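Local coordinates for glucose-6-phosphate isomerase (Chlamydia trachomatis D/UW-3/CX, PDB 6OTU) that catalyses the reversible isomerisation of glucose-6-phosphate to fructose-6-phosphate, at the interface of chains A and B. Coordinates in Å, arbitrary orientation; residue numbers count along the deposited sequence, not the author numbering. Chains: chain A/B, Glucose-6-phosphate isomerase.

The interface of chains A and B. Residues chain A 424-425, 427-429, 431-432; chain B 507, 511, 525, 529.
An apolar helix-on-helix patch, in which A:Ala428 meets B:Ile507, B:Met511 and B:Phe529, joins the two subunits of this GPI-family isomerase. It forms part of a two-fold symmetric interface, and its twin has the chains exchanged. Phosphoglucose isomerases are typically dimers, so the contact is likely to hold the biological pair together. Chain A presents helix 422-439. Chain B supplies the C-terminal part of helix 495-511 and the last helix, 522-532. No hydrogen bond or salt bridge crosses here.

The methyl of A:Ala428 is the hub. Its CB lies 3.7 Å from CD1 of B:Ile507, the tip of that side chain. The ring tip of B:Phe529 comes equally near. SD, the sulphur of B:Met511, lies 3.8 Å from CB of A:Ala428. With CG1 between the backbone N and the carbonyl carbon (chi1 59°), B:Ile507 sends CD1 to A:Ala428 and the amide nitrogen of A:Asn429. Its other branch, CG2 of B:Ile507, touches CB of A:Ala432 at 3.7 Å, one helical turn further along.

B:Phe529 comes in edge-on. A:Val431 CG2 and A:Ala428 CA lie in the plane of its ring, at the rim. CE1 of B:Phe529 lies 3.6 Å from CG2 of A:Val431, their shortest contact. Within chain B, CG1 of B:Val525 sits over the centre of one face of the B:Phe529 ring, 4.0 Å above it, and backs the ring. CG2 of B:Val525 also touches A:Val431, through CG1 of that residue. Next to this, A:Phe427 meets the B:Phe529 rim through CD2, and the two side chains run past each other in opposite directions.

B:Met511 bends at its thioether (chi3 26°), which carries the terminal methyl CE to CB of A:Gln424. On chain A, A:Asn429 ND2 donates a nearly straight hydrogen bond to the A:Lys425 carbonyl O, 2.9 Å. The donor stands above the carbonyl plane. This bond ties the amide back to its own helix beside B:Ile507. The patch centre is about 14 Å from A:His386, an active-site residue.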
# COMPACT_ATOMS: atom_id res chain seq x y z
N GLN A 424 18.50 16.78 -4.32
CA GLN A 424 18.41 17.72 -3.21
C GLN A 424 16.96 18.13 -2.94
O GLN A 424 16.50 18.12 -1.80
CB GLN A 424 19.29 18.95 -3.47
CG GLN A 424 20.76 18.60 -3.64
CD GLN A 424 21.61 19.79 -4.11
OE1 GLN A 424 21.22 20.55 -5.00
NE2 GLN A 424 22.78 19.93 -3.51
N LYS A 425 16.22 18.49 -3.99
CA LYS A 425 14.81 18.81 -3.80
C LYS A 425 14.05 17.66 -3.14
O LYS A 425 13.23 17.88 -2.25
CB LYS A 425 14.17 19.18 -5.14
CG LYS A 425 14.75 20.44 -5.79
CD LYS A 425 14.06 20.71 -7.12
CE LYS A 425 14.54 22.00 -7.75
NZ LYS A 425 15.90 21.84 -8.32
N PHE A 427 15.26 15.32 -0.99
CA PHE A 427 15.56 15.25 0.43
C PHE A 427 14.95 16.43 1.19
O PHE A 427 14.39 16.24 2.29
CB PHE A 427 17.07 15.21 0.66
CG PHE A 427 17.44 14.87 2.07
CD1 PHE A 427 17.05 13.65 2.61
CD2 PHE A 427 18.14 15.75 2.86
CE1 PHE A 427 17.37 13.32 3.91
CE2 PHE A 427 18.46 15.42 4.15
CZ PHE A 427 18.07 14.20 4.68
N ALA A 428 15.04 17.63 0.62
CA ALA A 428 14.54 18.84 1.28
C ALA A 428 13.04 18.75 1.53
O ALA A 428 12.56 19.20 2.58
CB ALA A 428 14.86 20.07 0.43
N ASN A 429 12.30 18.21 0.57
CA ASN A 429 10.87 17.99 0.76
C ASN A 429 10.59 17.10 1.97
O ASN A 429 9.69 17.39 2.76
CB ASN A 429 10.27 17.36 -0.50
CG ASN A 429 9.67 18.39 -1.46
OD1 ASN A 429 8.47 18.68 -1.41
ND2 ASN A 429 10.49 18.90 -2.36
N VAL A 431 12.51 16.65 4.68
CA VAL A 431 12.80 17.44 5.87
C VAL A 431 11.68 18.44 6.14
O VAL A 431 11.20 18.58 7.27
CB VAL A 431 14.16 18.14 5.72
CG1 VAL A 431 14.34 19.20 6.79
CG2 VAL A 431 15.33 17.11 5.73
N ALA A 432 11.26 19.17 5.10
CA ALA A 432 10.25 20.21 5.30
C ALA A 432 8.95 19.63 5.84
O ALA A 432 8.27 20.27 6.66
CB ALA A 432 9.99 20.97 4.01
N ILE B 507 11.53 25.53 -0.04
CA ILE B 507 12.81 24.84 0.10
C ILE B 507 13.67 25.04 -1.15
O ILE B 507 14.91 25.02 -1.07
CB ILE B 507 12.60 23.35 0.42
CG1 ILE B 507 11.77 22.65 -0.67
CG2 ILE B 507 11.95 23.20 1.78
CD1 ILE B 507 12.61 21.99 -1.76
N MET B 511 17.44 26.85 -1.02
CA MET B 511 18.62 26.23 -1.61
C MET B 511 19.14 26.98 -2.83
O MET B 511 20.13 26.54 -3.43
CB MET B 511 18.32 24.76 -1.95
CG MET B 511 18.41 23.82 -0.75
SD MET B 511 17.76 22.14 -0.95
CE MET B 511 17.89 21.83 -2.71
N VAL B 525 14.81 23.66 9.30
CA VAL B 525 15.36 22.91 8.16
C VAL B 525 16.88 23.01 8.13
O VAL B 525 17.57 22.01 7.90
CB VAL B 525 14.73 23.40 6.83
CG1 VAL B 525 15.56 22.96 5.64
CG2 VAL B 525 13.31 22.89 6.66
N PHE B 529 19.26 19.87 8.40
CA PHE B 529 20.17 19.65 7.29
C PHE B 529 21.58 19.38 7.77
O PHE B 529 22.27 18.51 7.22
CB PHE B 529 20.17 20.85 6.34
CG PHE B 529 19.25 20.69 5.17
CD1 PHE B 529 18.27 19.70 5.18
CD2 PHE B 529 19.34 21.52 4.06
CE1 PHE B 529 17.41 19.55 4.11
CE2 PHE B 529 18.48 21.37 2.98
CZ PHE B 529 17.51 20.38 3.01